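PDB 6TL1: protein TASOR from Homo sapiens, which acts in the HUSH complex to maintain epigenetic silencing at H3K9me3-rich loci and is represented here by its pseudo-PARP domain. Local coordinates for residues 166-170 and 171-175; 96-100 and 101-105. All coordinates share one frame; numbering follows the deposited sequence.

Contact 1 of 2, residues 166-170 and 171-175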
ATOM      1  N   ASN A 166       6.206   6.605 -13.598  1.00 38.59           N
ATOM      2  CA  ASN A 166       7.277   5.779 -14.163  1.00 53.98           C
ATOM      3  C   ASN A 166       8.524   6.589 -14.505  1.00 58.93           C
ATOM      4  O   ASN A 166       9.591   6.001 -14.699  1.00 59.97           O
ATOM      5  CB  ASN A 166       6.779   4.997 -15.382  1.00 61.38           C
ATOM      6  CG  ASN A 166       5.714   3.962 -15.016  1.00 64.41           C
ATOM      7  OD1 ASN A 166       5.378   3.784 -13.843  1.00 64.02           O
ATOM      8  ND2 ASN A 166       5.204   3.256 -16.021  1.00 68.30           N
ATOM      9  N   ARG A 167       8.413   7.917 -14.598  1.00 59.11           N
ATOM     10  CA  ARG A 167       9.603   8.755 -14.716  1.00 59.50           C
ATOM     11  C   ARG A 167      10.519   8.583 -13.512  1.00 54.62           C
ATOM     12  O   ARG A 167      11.722   8.834 -13.607  1.00 50.90           O
ATOM     13  CB  ARG A 167       9.199  10.223 -14.868  1.00 62.90           C
ATOM     14  CG  ARG A 167       8.685  10.586 -16.244  1.00 65.90           C
ATOM     15  CD  ARG A 167       8.319  12.059 -16.322  1.00 68.63           C
ATOM     16  NE  ARG A 167       7.609  12.372 -17.560  1.00 71.21           N
ATOM     17  CZ  ARG A 167       7.024  13.538 -17.818  1.00 71.65           C
ATOM     18  NH1 ARG A 167       7.063  14.515 -16.920  1.00 69.50           N
ATOM     19  NH2 ARG A 167       6.400  13.724 -18.973  1.00 72.60           N
ATOM     20  N   ILE A 168       9.960   8.236 -12.353  1.00 47.61           N
ATOM     21  CA  ILE A 168      10.760   8.097 -11.140  1.00 48.94           C
ATOM     22  C   ILE A 168      11.602   6.824 -11.236  1.00 53.27           C
ATOM     23  O   ILE A 168      11.066   5.712 -11.337  1.00 50.73           O
ATOM     24  CB  ILE A 168       9.858   8.080  -9.899  1.00 43.61           C
ATOM     25  CG1 ILE A 168       9.269   9.475  -9.650  1.00 49.92           C
ATOM     26  CG2 ILE A 168      10.646   7.678  -8.673  1.00 42.11           C
ATOM     27  CD1 ILE A 168      10.309  10.590  -9.619  1.00 54.34           C
ATOM     28  N   THR A 169      12.932   6.971 -11.200  1.00 48.58           N
ATOM     29  CA  THR A 169      13.814   5.809 -11.218  1.00 51.11           C
ATOM     30  C   THR A 169      14.757   5.742 -10.026  1.00 52.31           C
ATOM     31  O   THR A 169      15.412   4.709  -9.838  1.00 53.67           O
ATOM     32  CB  THR A 169      14.651   5.750 -12.511  1.00 59.94           C
ATOM     33  OG1 THR A 169      15.545   6.869 -12.581  1.00 58.79           O
ATOM     34  CG2 THR A 169      13.751   5.729 -13.734  1.00 62.65           C
ATOM     35  N   SER A 170      14.872   6.814  -9.245  1.00 48.22           N
ATOM     36  CA  SER A 170      15.824   6.898  -8.150  1.00 47.75           C
ATOM     37  C   SER A 170      15.107   7.164  -6.835  1.00 42.26           C
ATOM     38  O   SER A 170      14.205   8.007  -6.766  1.00 37.62           O
ATOM     39  CB  SER A 170      16.862   8.002  -8.426  1.00 50.62           C
ATOM     40  OG  SER A 170      17.678   8.241  -7.294  1.00 51.52           O
ATOM     41  N   LEU A 171      15.553   6.474  -5.780  1.00 41.98           N
ATOM     42  CA  LEU A 171      15.063   6.732  -4.430  1.00 43.87           C
ATOM     43  C   LEU A 171      15.321   8.165  -3.971  1.00 45.17           C
ATOM     44  O   LEU A 171      14.684   8.613  -3.011  1.00 49.60           O
ATOM     45  CB  LEU A 171      15.723   5.757  -3.448  1.00 44.66           C
ATOM     46  CG  LEU A 171      15.367   4.278  -3.628  1.00 45.74           C
ATOM     47  CD1 LEU A 171      16.224   3.397  -2.720  1.00 45.00           C
ATOM     48  CD2 LEU A 171      13.878   4.055  -3.343  1.00 39.75           C
ATOM     49  N   LEU A 172      16.228   8.888  -4.628  1.00 49.52           N
ATOM     50  CA  LEU A 172      16.601  10.247  -4.242  1.00 52.10           C
ATOM     51  C   LEU A 172      16.013  11.329  -5.146  1.00 51.42           C
ATOM     52  O   LEU A 172      16.266  12.512  -4.911  1.00 54.39           O
ATOM     53  CB  LEU A 172      18.131  10.392  -4.188  1.00 52.02           C
ATOM     54  CG  LEU A 172      18.770   9.436  -3.186  1.00 51.84           C
ATOM     55  CD1 LEU A 172      20.286   9.345  -3.339  1.00 55.99           C
ATOM     56  CD2 LEU A 172      18.367   9.809  -1.765  1.00 52.75           C
ATOM     57  N   ALA A 173      15.236  10.963  -6.159  1.00 46.91           N
ATOM     58  CA  ALA A 173      14.565  11.956  -6.984  1.00 49.49           C
ATOM     59  C   ALA A 173      13.600  12.794  -6.142  1.00 44.08           C
ATOM     60  O   ALA A 173      13.050  12.335  -5.139  1.00 39.45           O
ATOM     61  CB  ALA A 173      13.815  11.272  -8.127  1.00 52.27           C
ATOM     62  N   TYR A 174      13.409  14.040  -6.557  1.00 48.49           N
ATOM     63  CA  TYR A 174      12.556  14.965  -5.816  1.00 47.76           C
ATOM     64  C   TYR A 174      11.155  14.392  -5.625  1.00 45.67           C
ATOM     65  O   TYR A 174      10.466  14.080  -6.600  1.00 48.49           O
ATOM     66  CB  TYR A 174      12.467  16.285  -6.566  1.00 49.52           C
ATOM     67  CG  TYR A 174      11.740  17.368  -5.811  1.00 46.81           C
ATOM     68  CD1 TYR A 174      12.291  17.919  -4.659  1.00 51.37           C
ATOM     69  CD2 TYR A 174      10.488  17.814  -6.222  1.00 45.89           C
ATOM     70  CE1 TYR A 174      11.641  18.918  -3.961  1.00 52.94           C
ATOM     71  CE2 TYR A 174       9.812  18.811  -5.517  1.00 46.63           C
ATOM     72  CZ  TYR A 174      10.396  19.353  -4.386  1.00 49.48           C
ATOM     73  OH  TYR A 174       9.752  20.342  -3.681  1.00 49.60           O
ATOM     74  N   ARG A 175      10.735  14.260  -4.365  1.00 44.56           N
ATOM     75  CA  ARG A 175       9.383  13.823  -4.012  1.00 43.21           C
ATOM     76  C   ARG A 175       9.062  12.441  -4.567  1.00 39.20           C
ATOM     77  O   ARG A 175       7.903  12.132  -4.847  1.00 38.94           O
ATOM     78  CB  ARG A 175       8.337  14.838  -4.478  1.00 45.71           C
ATOM     79  CG  ARG A 175       8.474  16.195  -3.819  1.00 50.32           C
ATOM     80  CD  ARG A 175       7.930  16.211  -2.387  1.00 48.69           C
ATOM     81  NE  ARG A 175       7.739  17.587  -1.926  1.00 49.91           N
ATOM     82  CZ  ARG A 175       8.678  18.320  -1.340  1.00 49.78           C
ATOM     83  NH1 ARG A 175       9.884  17.807  -1.124  1.00 45.66           N
ATOM     84  NH2 ARG A 175       8.410  19.565  -0.969  1.00 50.85           N
TER

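Contact 2 of 2, residues 96-100 and 101-105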
ATOM      1  N   LYS A  96      -0.255  11.854   5.925  1.00 58.30           N
ATOM      2  CA  LYS A  96      -0.189  13.302   5.787  1.00 57.79           C
ATOM      3  C   LYS A  96       0.060  13.741   4.352  1.00 53.73           C
ATOM      4  O   LYS A  96       0.159  14.941   4.089  1.00 57.09           O
ATOM      5  CB  LYS A  96       0.860  13.879   6.742  1.00 62.00           C
ATOM      6  CG  LYS A  96       0.419  13.678   8.189  1.00 70.39           C
ATOM      7  CD  LYS A  96       0.870  14.800   9.098  1.00 75.53           C
ATOM      8  CE  LYS A  96       0.041  14.804  10.374  1.00 79.86           C
ATOM      9  NZ  LYS A  96      -0.925  15.950  10.377  1.00 80.81           N
ATOM     10  N   ILE A  97       0.170  12.792   3.427  1.00 43.27           N
ATOM     11  CA  ILE A  97       0.353  13.098   2.016  1.00 45.58           C
ATOM     12  C   ILE A  97      -0.906  13.746   1.459  1.00 48.12           C
ATOM     13  O   ILE A  97      -2.034  13.372   1.820  1.00 46.76           O
ATOM     14  CB  ILE A  97       0.707  11.804   1.266  1.00 45.20           C
ATOM     15  CG1 ILE A  97       1.928  11.142   1.914  1.00 45.20           C
ATOM     16  CG2 ILE A  97       0.962  12.070  -0.206  1.00 45.39           C
ATOM     17  CD1 ILE A  97       2.203   9.757   1.367  1.00 43.51           C
ATOM     18  N   THR A  98      -0.724  14.732   0.572  1.00 45.28           N
ATOM     19  CA  THR A  98      -1.836  15.456  -0.038  1.00 45.23           C
ATOM     20  C   THR A  98      -1.812  15.433  -1.560  1.00 43.74           C
ATOM     21  O   THR A  98      -2.761  15.912  -2.189  1.00 44.85           O
ATOM     22  CB  THR A  98      -1.834  16.916   0.436  1.00 48.23           C
ATOM     23  OG1 THR A  98      -0.588  17.519   0.083  1.00 49.28           O
ATOM     24  CG2 THR A  98      -1.991  16.996   1.948  1.00 48.57           C
ATOM     25  N   ILE A  99      -0.779  14.848  -2.163  1.00 44.41           N
ATOM     26  CA  ILE A  99      -0.493  15.044  -3.579  1.00 43.20           C
ATOM     27  C   ILE A  99      -1.583  14.483  -4.490  1.00 41.65           C
ATOM     28  O   ILE A  99      -1.829  15.029  -5.571  1.00 42.81           O
ATOM     29  CB  ILE A  99       0.896  14.435  -3.877  1.00 45.09           C
ATOM     30  CG1 ILE A  99       1.437  14.906  -5.214  1.00 47.73           C
ATOM     31  CG2 ILE A  99       0.873  12.920  -3.821  1.00 43.92           C
ATOM     32  CD1 ILE A  99       2.814  14.343  -5.461  1.00 47.69           C
ATOM     33  N   LEU A 100      -2.246  13.391  -4.093  1.00 35.55           N
ATOM     34  CA  LEU A 100      -3.268  12.754  -4.920  1.00 38.06           C
ATOM     35  C   LEU A 100      -4.681  13.014  -4.409  1.00 39.14           C
ATOM     36  O   LEU A 100      -5.644  12.441  -4.938  1.00 44.84           O
ATOM     37  CB  LEU A 100      -3.027  11.244  -4.996  1.00 41.05           C
ATOM     38  CG  LEU A 100      -1.713  10.747  -5.601  1.00 41.43           C
ATOM     39  CD1 LEU A 100      -1.698   9.227  -5.637  1.00 41.17           C
ATOM     40  CD2 LEU A 100      -1.451  11.348  -7.000  1.00 37.17           C
ATOM     41  N   GLY A 101      -4.830  13.848  -3.392  1.00 41.23           N
ATOM     42  CA  GLY A 101      -6.135  14.114  -2.819  1.00 39.87           C
ATOM     43  C   GLY A 101      -6.020  14.139  -1.317  1.00 41.19           C
ATOM     44  O   GLY A 101      -5.005  13.688  -0.770  1.00 38.85           O
ATOM     45  N   SER A 102      -7.053  14.631  -0.640  1.00 37.42           N
ATOM     46  CA  SER A 102      -6.979  14.819   0.802  1.00 40.84           C
ATOM     47  C   SER A 102      -6.819  13.473   1.502  1.00 41.71           C
ATOM     48  O   SER A 102      -7.528  12.512   1.160  1.00 41.67           O
ATOM     49  CB  SER A 102      -8.225  15.533   1.332  1.00 43.47           C
ATOM     50  OG  SER A 102      -8.204  15.624   2.756  1.00 43.59           O
ATOM     51  N   PRO A 103      -5.904  13.357   2.461  1.00 44.38           N
ATOM     52  CA  PRO A 103      -5.790  12.112   3.229  1.00 42.74           C
ATOM     53  C   PRO A 103      -6.975  11.862   4.130  1.00 47.45           C
ATOM     54  O   PRO A 103      -7.076  10.764   4.693  1.00 46.45           O
ATOM     55  CB  PRO A 103      -4.518  12.321   4.049  1.00 42.55           C
ATOM     56  CG  PRO A 103      -4.441  13.804   4.221  1.00 39.62           C
ATOM     57  CD  PRO A 103      -4.995  14.406   2.964  1.00 44.48           C
ATOM     58  N   SER A 104      -7.859  12.843   4.305  1.00 44.61           N
ATOM     59  CA  SER A 104      -9.090  12.614   5.044  1.00 46.99           C
ATOM     60  C   SER A 104     -10.120  11.863   4.219  1.00 45.42           C
ATOM     61  O   SER A 104     -11.135  11.422   4.767  1.00 49.48           O
ATOM     62  CB  SER A 104      -9.687  13.944   5.503  1.00 49.13           C
ATOM     63  OG  SER A 104     -10.101  14.719   4.384  1.00 51.52           O
ATOM     64  N   MET A 105      -9.887  11.715   2.916  1.00 40.43           N
ATOM     65  CA  MET A 105     -10.836  11.079   2.018  1.00 41.11           C
ATOM     66  C   MET A 105     -10.344   9.768   1.425  1.00 41.01           C
ATOM     67  O   MET A 105     -11.142   9.051   0.813  1.00 40.46           O
ATOM     68  CB  MET A 105     -11.213  12.048   0.886  1.00 44.94           C
ATOM     69  CG  MET A 105     -11.995  13.258   1.400  1.00 52.46           C
ATOM     70  SD  MET A 105     -12.648  14.328   0.104  1.00 57.71           S
ATOM     71  CE  MET A 105     -11.233  15.289  -0.367  1.00 57.59           C
TER

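Contact 1 of 2, residues 166-170 and 171-175
Ser170 carries most of the contact with residues 171-175, and it does so through two hydrogen bonds, one from its side chain and one from its backbone. Its hydroxyl OG accepts the backbone N-H of Leu172, with 3.1 Å between Ser170 OG and Leu172 N and an N-H...O angle of 162°; side-chain oxygen to the amide two residues on is the definition of an ST turn. The first torsion explains the reach: OG stands opposite the serine's own N (chi1 171°) and therefore beside its carbonyl carbon. The second bond closes a type I beta turn from Ser170 to Ala173, in the loop between strand 159-162 and helix 176-179 of the pseudo-PARP domain, with Ala173 N lying 3.2 Å from Ser170 O. Although this N-H points well at the oxygen, the nitrogen sits 66° out of the carbonyl plane. Leu171 N is hydrogen-bonded to Glu27 OE2, which ties the turn to another loop.

The apolar part is small. Ile168 turns CD1 to within 3.9 Å of the Ala173 CB methyl, while the same side chain also touches Leu26 and Thr180. Ala173 CB lies 3.6 Å from Ser170 O, and Leu172 CB is 3.8 Å from Ser170 OG, both in simple van der Waals contact.

Beyond the turn, Arg175 takes the N-cap position of helix 176-179 and lays its CG over one face of the Tyr174 ring, 3.4 Å above the plane and toward the rim. Three successive backbone N-H groups, those of Leu171, Leu172 and Ala173, are thus met by a carboxylate, a serine hydroxyl and one carbonyl, which implies a surface loop whose course is set mainly by polar bonds to its backbone amides, with one methyl-to-methyl contact added to them.

Contact 2 of 2, residues 96-100 and 101-105
Pro103 lays its ring against the carbonyl oxygen of Ile97, and each ring carbon beyond CA takes part. CB is 3.5 Å from Ile97 O, and CG comes to 3.4 Å of that oxygen. CD approaches Ile97 O to 3.3 Å. The oxygen lies over one face of the ring, displaced toward the CB-CG-CD side. CD also meets the CG2 methyl of Thr98 at 4.1 Å; the two side chains lie side by side and point the same way. Thr98 places that methyl by its first torsion (chi1 59°), which sets CG2 opposite its own carbonyl carbon.

Between these partners the chain reverses in a type I beta turn from Thr98 to Gly101, inside the loop that joins helix 82-88 to strand 107-110 of the pseudo-PARP domain. Gly101 N donates to Thr98 O over 3.2 Å, the nitrogen standing 61° out of the carbonyl plane. Gly101 then leaves the turn at phi 138°, a backbone conformation essentially reserved for a residue without CB. Tyr108 OH is hydrogen-bonded to both Leu100 N and Gly101 O, and His160 ND1 to Leu100 O. Past the turn, a second short reversal is marked by a hydrogen bond from Met105 N to Ser102 O at 3.0 Å, and the hydroxyls Ser102 OG and Ser104 OG pair at 2.7 Å.

Both contacts are local chain reversals in loops of one domain, their centres 20 Å apart and their nearest atoms about 6 Å apart without touching. Contact 1 lies on the surface, with none of its touching residues buried; contact 2 is partly buried, three of its six being so. Helix 176-179 connects them: residues 171-175 lead into its start, while Ile97 and Ile99 of contact 2 pack on its side chains. Each has a type I turn, but the anchoring differs with depth. The outer turn adds a serine hydroxyl and one carboxylate, whereas contact 2 brings together a glycine, a proline ring and side chains of the four-stranded sheet, Tyr108, His160 and Tyr183.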